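Local coordinates for protein putative S41 protease (Bacteroides fragilis NCTC 9343, PDB 3K50) that is of unconfirmed function but, as a putative S41-family protease, probably cleaves peptide bonds as a serine hydrolase, at residues P175-E180 with Y191-E196; E180-N185 with G383-T388; L296-T301 with I321-A326. All blocks are in the same frame, centred on the assembly; numbering follows the deposited sequence.

All three contacts reach one six-stranded mixed sheet of the S41 peptidase region. Contact 1 zips the antiparallel hairpin at one margin of that sheet. Contact 2 shares Glu-180 with it and attaches the far half of strand 176-184 to the loop before helix 388-398. Their centres are about 14 Å apart, and they touch directly: Tyr-191 CE2 of contact 1 lies 3.5 Å from Gly-383 N of contact 2. Contact 3 joins parallel strands 292-297 and 317-322; its centre is about 16 Å from that of contact 1 and about 20 Å from that of contact 2. A bound glycerol, probably from crystallisation, approaches Lys-324 in contact 3.

Contact 1. Residues P175-E180 with Y191-E196; sequences PVHRFE and YLMYNE
Val-176, Arg-178, Phe-179 and Glu-180 pair with Tyr-194, Met-193, Leu-192 and Tyr-191 in an antiparallel beta hairpin interrupted by a classic beta bulge. At the bulge His-177 and Arg-178 both face Met-193: His-177 N donates to Met-193 O at 2.9 Å, while the bond from Arg-178 N to the same oxygen is weak, at 3.3 Å. Val-176, just before, is the centre of an inverse gamma turn.

Packing is tight around the bulge. The bent chain of Met-193, a selenomethionine, runs beside the His-177 side chain in the same direction and sets SE 3.8 Å from His-177 CB, oblique to the imidazole. Tyr-96 stacks on that ring, and the Met-193 side chain also touches Phe-382 and Tyr-233. At the Pro-175 end, CB of the proline reaches Tyr-194 CE1 at 3.8 Å, obliquely to the ring, and comes within 3.1 Å of Glu-196 O. On the face carrying Val-176 and Leu-192 the two side chains cross at about a right angle. Leu-192 CG is anti to the backbone N (chi1 179°), and the chain beyond it brings CD1 to Val-176 CG1 at 4.1 Å, under the cover of helix 207-221.

The looser side belongs to Arg-178 and Glu-180, both partly exposed. Beyond a CB that rests on Met-193 CB, the Arg-178 chain turns at chi2 and chi3 and leads away from the partner strand; its NH1 returns to bond His-177 O, lying over one face of the imidazole. Tyr-191, by contrast, is buried and sends OH to Asp-230 on the next strand. At the far end of the pairing Tyr-191 N donates to Glu-180 O at 2.8 Å.

Contact 2. Residues E180-N185 with G383-T388; sequences EIIPWN and GNTNET
The outer strand 176-184 of the six-stranded sheet meets the turn that leads into helix 388-398, with Glu-180, Ile-182 and Trp-184 directed at Gly-383 and Thr-385. The loop is shaped by its own bonds: a type I beta turn spans Asn-384 to Glu-387, and an Asx turn forms inside it, Asn-384 OD1 accepting from Asn-386 N at 3.0 Å in the plane of the side-chain carbonyl. Glu-387 then takes the N-cap position of the helix, its carboxylate accepting from Leu-389 N and Leu-390 N and also forming a salt bridge with Arg-232.

Thr-385 carries the apolar half of the contact. Its CG2 is anti to the carbonyl carbon and meets Ile-182 CG2 at 3.6 Å, with Ile-182 CD1 a little farther off at 4.2 Å; the two side chains slide past each other in opposite directions. Ile-182 CG2 is itself anti to the backbone N, and the residue also packs on Leu-390. Trp-184 comes to Thr-385 at a slant: its CZ3 is 4.2 Å from Thr-385 CB, oblique to the indole, while Leu-394 and Ser-398 of the helix touch the Trp-184 side chain.

Glu-180 lies at the polar end. Its chain, extended beyond CG, delivers OE1 to 2.5 Å from Gly-383 O, too short for its placement to be trusted in detail.

Thr-385 packing on Ile-182 and Trp-184 thus makes the apolar part of a modest 196 Å² of buried surface, and Glu-180 against Gly-383 supplies the rest. In the apolar part the chemistry implies attachment by van der Waals packing, with the loop's conformation kept by its internal turn bonds and the helix cap.

Contact 3. Residues L296-T301 with I321-A326; sequences LTTNAT and IGTKTA
Thr-297 and Thr-323 continue, by hydrogen bonds, the parallel pairing of Leu-296 with Ile-321 in a beta-alpha-beta unit (strand 292-297, helix 304-312, strand 317-322) of the ClpP/crotonase-like S41 domain. Thr-297 N donates to Ile-321 O and Thr-323 N to Thr-297 O, both at 3.0 Å; the second donor stands well above the carbonyl plane. On one face Leu-296 and Ile-321 lie side by side, covered by helix 388-398.

The side chain of Thr-297 can be followed outward. CB lies 3.7 Å from Thr-323 O and about as far from Thr-325 CG2. From there OG1 takes the crowded position between backbone N and carbonyl carbon (chi1 64°) and donates to Thr-323 O at 2.9 Å. CG2, anti to the carbonyl carbon, meets Thr-325 CG2 at 3.9 Å, the two threonines crossing obliquely, and Ile-309 of helix 304-312 touches both.

Past the strands, a type I turn from Thr-298 to Thr-301 redirects the chain toward the helix. Within it Thr-298 OG1 accepts from Ala-300 N, an ST turn, and also hydrogen-bonds Arg-232 O. Thr-301 OG1 accepts from Thr-298 N and also bonds Leu-231 O, while Thr-325 OG1 is bonded to Phe-364 N and Glu-306. Thr-301 O receives Ala-326 N. A water 2.8 Å from Thr-323 OG1 also accepts weakly from Asn-299 N. Asn-299 ND2 donates to Lys-324 O at 2.7 Å, the oxygen lying close to the amide plane.

Contact 1. Residues P175-E180 with Y191-E196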
# COMPACT_ATOMS: atom_id res chain seq x y z
N PRO A 175 7.75 -5.54 3.96
CA PRO A 175 7.53 -4.56 2.89
C PRO A 175 8.33 -4.71 1.58
O PRO A 175 7.76 -4.41 0.51
CB PRO A 175 7.93 -3.23 3.54
CG PRO A 175 7.91 -3.49 4.99
CD PRO A 175 8.20 -4.92 5.20
N VAL A 176 9.59 -5.12 1.65
CA VAL A 176 10.41 -5.32 0.45
C VAL A 176 9.95 -6.64 -0.15
O VAL A 176 10.47 -7.73 0.18
CB VAL A 176 11.89 -5.34 0.73
CG1 VAL A 176 12.67 -5.68 -0.53
CG2 VAL A 176 12.34 -3.99 1.30
N HIS A 177 8.95 -6.55 -1.01
CA HIS A 177 8.27 -7.76 -1.56
C HIS A 177 8.94 -8.40 -2.73
O HIS A 177 8.99 -9.63 -2.84
CB HIS A 177 6.84 -7.39 -1.93
CG HIS A 177 6.02 -8.55 -2.39
ND1 HIS A 177 5.71 -9.61 -1.56
CD2 HIS A 177 5.47 -8.83 -3.59
CE1 HIS A 177 4.98 -10.48 -2.24
NE2 HIS A 177 4.83 -10.03 -3.47
N ARG A 178 9.48 -7.59 -3.62
CA ARG A 178 10.20 -8.14 -4.76
C ARG A 178 11.22 -7.10 -5.26
O ARG A 178 10.94 -5.88 -5.25
CB ARG A 178 9.22 -8.52 -5.88
CG ARG A 178 9.54 -9.85 -6.65
CD ARG A 178 9.34 -11.11 -5.78
NE ARG A 178 8.06 -11.86 -5.88
CZ ARG A 178 7.49 -12.57 -4.88
NH1 ARG A 178 7.90 -12.49 -3.60
NH2 ARG A 178 6.39 -13.27 -5.13
N PHE A 179 12.34 -7.64 -5.74
CA PHE A 179 13.54 -6.94 -6.23
C PHE A 179 14.01 -7.48 -7.55
O PHE A 179 14.02 -8.71 -7.77
CB PHE A 179 14.68 -7.22 -5.25
CG PHE A 179 16.05 -6.73 -5.69
CD1 PHE A 179 16.89 -7.51 -6.50
CD2 PHE A 179 16.53 -5.49 -5.25
CE1 PHE A 179 18.18 -7.06 -6.89
CE2 PHE A 179 17.80 -5.04 -5.62
CZ PHE A 179 18.63 -5.85 -6.46
N GLU A 180 14.43 -6.60 -8.45
CA GLU A 180 15.09 -7.09 -9.64
C GLU A 180 15.86 -6.01 -10.33
O GLU A 180 15.48 -4.83 -10.24
CB GLU A 180 14.05 -7.52 -10.68
CG GLU A 180 13.71 -8.94 -10.65
CD GLU A 180 13.14 -9.31 -11.91
OE1 GLU A 180 12.23 -8.57 -12.36
OE2 GLU A 180 13.64 -10.30 -12.48
N TYR A 191 13.92 -2.55 -10.24
CA TYR A 191 12.48 -2.75 -10.01
C TYR A 191 12.30 -3.09 -8.52
O TYR A 191 12.92 -4.02 -8.00
CB TYR A 191 11.90 -3.88 -10.89
CG TYR A 191 10.49 -4.27 -10.48
CD1 TYR A 191 9.41 -3.45 -10.81
CD2 TYR A 191 10.23 -5.41 -9.76
CE1 TYR A 191 8.12 -3.76 -10.46
CE2 TYR A 191 8.92 -5.73 -9.35
CZ TYR A 191 7.89 -4.91 -9.71
OH TYR A 191 6.64 -5.18 -9.33
N LEU A 192 11.45 -2.33 -7.86
CA LEU A 192 11.13 -2.59 -6.48
C LEU A 192 9.64 -2.58 -6.21
O LEU A 192 8.99 -1.56 -6.39
CB LEU A 192 11.80 -1.53 -5.58
CG LEU A 192 11.59 -1.57 -4.06
CD1 LEU A 192 12.31 -2.78 -3.46
CD2 LEU A 192 12.11 -0.32 -3.44
N MSE A 193 9.15 -3.71 -5.72
CA MSE A 193 7.78 -3.86 -5.22
C MSE A 193 7.85 -3.66 -3.69
O MSE A 193 8.23 -4.56 -2.97
CB MSE A 193 7.21 -5.20 -5.64
CG MSE A 193 5.73 -5.27 -5.61
SE MSE A 193 4.75 -4.90 -3.94
CE MSE A 193 2.97 -4.94 -4.76
N TYR A 194 7.51 -2.43 -3.23
CA TYR A 194 7.61 -2.00 -1.83
C TYR A 194 6.20 -1.81 -1.34
O TYR A 194 5.51 -0.89 -1.78
CB TYR A 194 8.38 -0.69 -1.73
CG TYR A 194 8.60 -0.17 -0.30
CD1 TYR A 194 9.43 -0.82 0.56
CD2 TYR A 194 8.06 1.04 0.12
CE1 TYR A 194 9.69 -0.32 1.88
CE2 TYR A 194 8.29 1.56 1.41
CZ TYR A 194 9.11 0.89 2.27
OH TYR A 194 9.35 1.39 3.52
N ASN A 195 5.77 -2.64 -0.41
CA ASN A 195 4.31 -2.71 -0.13
C ASN A 195 3.77 -2.01 1.10
O ASN A 195 2.58 -1.94 1.26
CB ASN A 195 3.86 -4.19 -0.12
CG ASN A 195 2.42 -4.38 -0.59
OD1 ASN A 195 2.01 -3.78 -1.56
ND2 ASN A 195 1.65 -5.16 0.14
N GLU A 196 4.65 -1.48 1.95
CA GLU A 196 4.21 -0.86 3.17
C GLU A 196 5.33 -0.02 3.73
O GLU A 196 6.47 -0.46 3.76
CB GLU A 196 3.81 -1.93 4.20
CG GLU A 196 3.13 -1.38 5.35
CD GLU A 196 2.85 -2.40 6.46
OE1 GLU A 196 3.33 -3.55 6.40
OE2 GLU A 196 2.14 -2.00 7.40

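Contact 2. Residues E180-N185 with G383-T388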
# COMPACT_ATOMS: atom_id res chain seq x y z
N GLU A 180 14.43 -6.60 -8.45
CA GLU A 180 15.09 -7.09 -9.64
C GLU A 180 15.86 -6.01 -10.33
O GLU A 180 15.48 -4.83 -10.24
CB GLU A 180 14.05 -7.52 -10.68
CG GLU A 180 13.71 -8.94 -10.65
CD GLU A 180 13.14 -9.31 -11.91
OE1 GLU A 180 12.23 -8.57 -12.36
OE2 GLU A 180 13.64 -10.30 -12.48
N ILE A 181 16.93 -6.41 -11.04
CA ILE A 181 17.63 -5.53 -11.98
C ILE A 181 17.34 -6.09 -13.37
O ILE A 181 17.64 -7.25 -13.66
CB ILE A 181 19.13 -5.42 -11.73
CG1 ILE A 181 19.37 -4.79 -10.36
CG2 ILE A 181 19.78 -4.57 -12.85
CD1 ILE A 181 20.78 -4.95 -9.84
N ILE A 182 16.76 -5.25 -14.22
CA ILE A 182 16.36 -5.63 -15.56
C ILE A 182 17.18 -4.90 -16.59
O ILE A 182 17.15 -3.65 -16.67
CB ILE A 182 14.87 -5.24 -15.75
CG1 ILE A 182 14.03 -5.87 -14.61
CG2 ILE A 182 14.34 -5.55 -17.17
CD1 ILE A 182 12.62 -5.24 -14.45
N PRO A 183 17.94 -5.64 -17.41
CA PRO A 183 18.58 -4.95 -18.54
C PRO A 183 17.51 -4.71 -19.63
O PRO A 183 16.73 -5.61 -19.95
CB PRO A 183 19.61 -5.96 -19.00
CG PRO A 183 19.03 -7.28 -18.62
CD PRO A 183 18.25 -7.07 -17.38
N TRP A 184 17.44 -3.50 -20.16
CA TRP A 184 16.39 -3.23 -21.10
C TRP A 184 16.76 -2.14 -22.09
O TRP A 184 16.89 -0.95 -21.72
CB TRP A 184 15.10 -2.86 -20.34
CG TRP A 184 13.90 -2.70 -21.25
CD1 TRP A 184 13.49 -1.55 -21.87
CD2 TRP A 184 12.96 -3.69 -21.61
NE1 TRP A 184 12.33 -1.76 -22.58
CE2 TRP A 184 12.00 -3.09 -22.45
CE3 TRP A 184 12.81 -5.04 -21.27
CZ2 TRP A 184 10.91 -3.78 -22.94
CZ3 TRP A 184 11.74 -5.74 -21.80
CH2 TRP A 184 10.79 -5.10 -22.61
N ASN A 185 16.89 -2.52 -23.36
CA ASN A 185 17.28 -1.55 -24.41
C ASN A 185 18.40 -0.57 -24.00
O ASN A 185 18.31 0.67 -24.15
CB ASN A 185 16.02 -0.84 -24.89
CG ASN A 185 15.03 -1.83 -25.53
OD1 ASN A 185 15.45 -2.69 -26.29
ND2 ASN A 185 13.75 -1.73 -25.20
N GLY A 383 7.71 -8.30 -11.34
CA GLY A 383 9.06 -8.33 -11.87
C GLY A 383 9.19 -9.12 -13.18
O GLY A 383 10.23 -9.03 -13.82
N ASN A 384 8.17 -9.87 -13.61
CA ASN A 384 8.18 -10.51 -14.93
C ASN A 384 8.02 -9.33 -15.88
O ASN A 384 7.11 -8.56 -15.71
CB ASN A 384 7.04 -11.52 -15.04
CG ASN A 384 6.95 -12.22 -16.39
OD1 ASN A 384 6.99 -11.59 -17.45
ND2 ASN A 384 6.72 -13.53 -16.35
N THR A 385 8.90 -9.15 -16.87
CA THR A 385 8.87 -7.96 -17.72
C THR A 385 7.65 -7.85 -18.62
O THR A 385 7.35 -6.77 -19.19
CB THR A 385 10.15 -7.82 -18.58
OG1 THR A 385 10.30 -8.98 -19.37
CG2 THR A 385 11.44 -7.63 -17.69
N ASN A 386 6.89 -8.94 -18.76
CA ASN A 386 5.65 -8.88 -19.52
C ASN A 386 4.46 -8.54 -18.63
O ASN A 386 3.35 -8.35 -19.12
CB ASN A 386 5.37 -10.18 -20.22
CG ASN A 386 6.42 -10.55 -21.26
OD1 ASN A 386 6.85 -11.69 -21.29
ND2 ASN A 386 6.78 -9.61 -22.13
N GLU A 387 4.68 -8.38 -17.31
CA GLU A 387 3.61 -8.02 -16.41
C GLU A 387 3.14 -6.65 -16.84
O GLU A 387 3.97 -5.77 -17.06
CB GLU A 387 4.03 -8.02 -14.95
CG GLU A 387 2.87 -7.66 -13.99
CD GLU A 387 2.67 -6.15 -13.81
OE1 GLU A 387 3.70 -5.47 -13.68
OE2 GLU A 387 1.51 -5.66 -13.76
N THR A 388 1.82 -6.48 -16.93
CA THR A 388 1.21 -5.25 -17.51
C THR A 388 1.88 -3.90 -17.13
O THR A 388 2.41 -3.22 -17.99
CB THR A 388 -0.30 -5.21 -17.24
OG1 THR A 388 -0.87 -6.48 -17.60
CG2 THR A 388 -1.00 -4.10 -18.02

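Contact 3. Residues L296-T301 with I321-A326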
# COMPACT_ATOMS: atom_id res chain seq x y z
N LEU A 296 4.31 2.82 -10.10
CA LEU A 296 3.10 2.04 -10.42
C LEU A 296 2.05 2.19 -9.32
O LEU A 296 2.34 1.92 -8.14
CB LEU A 296 3.49 0.58 -10.65
CG LEU A 296 4.68 0.30 -11.56
CD1 LEU A 296 4.88 -1.21 -11.81
CD2 LEU A 296 4.52 1.03 -12.89
N THR A 297 0.85 2.60 -9.71
CA THR A 297 -0.22 3.00 -8.76
C THR A 297 -1.58 2.39 -9.02
O THR A 297 -1.84 1.96 -10.12
CB THR A 297 -0.40 4.58 -8.79
OG1 THR A 297 -0.85 5.03 -10.08
CG2 THR A 297 0.90 5.28 -8.48
N THR A 298 -2.41 2.28 -7.97
CA THR A 298 -3.82 1.96 -8.11
C THR A 298 -4.54 2.80 -7.09
O THR A 298 -3.92 3.60 -6.35
CB THR A 298 -4.18 0.46 -7.91
OG1 THR A 298 -3.97 0.08 -6.54
CG2 THR A 298 -3.40 -0.46 -8.90
N ASN A 299 -5.86 2.65 -7.05
CA ASN A 299 -6.68 3.29 -6.04
C ASN A 299 -6.22 2.89 -4.63
O ASN A 299 -6.51 3.59 -3.69
CB ASN A 299 -8.16 2.94 -6.17
CG ASN A 299 -8.85 3.42 -7.47
OD1 ASN A 299 -10.00 3.05 -7.66
ND2 ASN A 299 -8.17 4.22 -8.36
N ALA A 300 -5.56 1.76 -4.44
CA ALA A 300 -5.07 1.40 -3.12
C ALA A 300 -3.88 2.24 -2.64
O ALA A 300 -3.61 2.25 -1.46
CB ALA A 300 -4.67 -0.10 -3.06
N THR A 301 -3.14 2.87 -3.56
CA THR A 301 -1.91 3.60 -3.27
C THR A 301 -2.28 4.81 -2.47
O THR A 301 -2.98 5.69 -2.97
CB THR A 301 -1.22 4.01 -4.58
OG1 THR A 301 -1.00 2.84 -5.34
CG2 THR A 301 0.11 4.71 -4.33
N ILE A 321 2.06 5.36 -13.66
CA ILE A 321 1.47 4.34 -14.52
C ILE A 321 0.53 3.48 -13.72
O ILE A 321 0.90 2.99 -12.67
CB ILE A 321 2.58 3.47 -15.16
CG1 ILE A 321 3.41 4.29 -16.15
CG2 ILE A 321 1.99 2.23 -15.95
CD1 ILE A 321 4.69 3.58 -16.58
N GLY A 322 -0.72 3.34 -14.16
CA GLY A 322 -1.70 2.51 -13.40
C GLY A 322 -3.02 3.22 -13.34
O GLY A 322 -3.47 3.70 -14.36
N THR A 323 -3.62 3.34 -12.14
CA THR A 323 -4.91 4.01 -11.97
C THR A 323 -4.74 5.06 -10.88
O THR A 323 -3.75 5.06 -10.17
CB THR A 323 -6.06 3.03 -11.68
OG1 THR A 323 -5.76 2.19 -10.56
CG2 THR A 323 -6.40 2.14 -12.94
N LYS A 324 -5.70 5.94 -10.74
CA LYS A 324 -5.59 7.06 -9.79
C LYS A 324 -5.34 6.62 -8.34
O LYS A 324 -5.89 5.57 -7.90
CB LYS A 324 -6.85 7.94 -9.97
CG LYS A 324 -6.88 9.15 -9.15
CD LYS A 324 -7.58 10.37 -9.78
CE LYS A 324 -9.05 10.57 -9.48
NZ LYS A 324 -9.26 12.12 -9.28
N THR A 325 -4.52 7.38 -7.60
CA THR A 325 -4.21 7.12 -6.18
C THR A 325 -5.41 7.49 -5.30
O THR A 325 -6.37 8.01 -5.78
CB THR A 325 -2.91 7.83 -5.69
OG1 THR A 325 -3.08 9.27 -5.71
CG2 THR A 325 -1.75 7.41 -6.57
N ALA A 326 -5.31 7.20 -4.00
CA ALA A 326 -6.45 7.29 -3.07
C ALA A 326 -6.90 8.71 -2.72
O ALA A 326 -8.07 8.94 -2.41
CB ALA A 326 -6.13 6.57 -1.78
O HOH W 1 -7.73 0.72 -9.18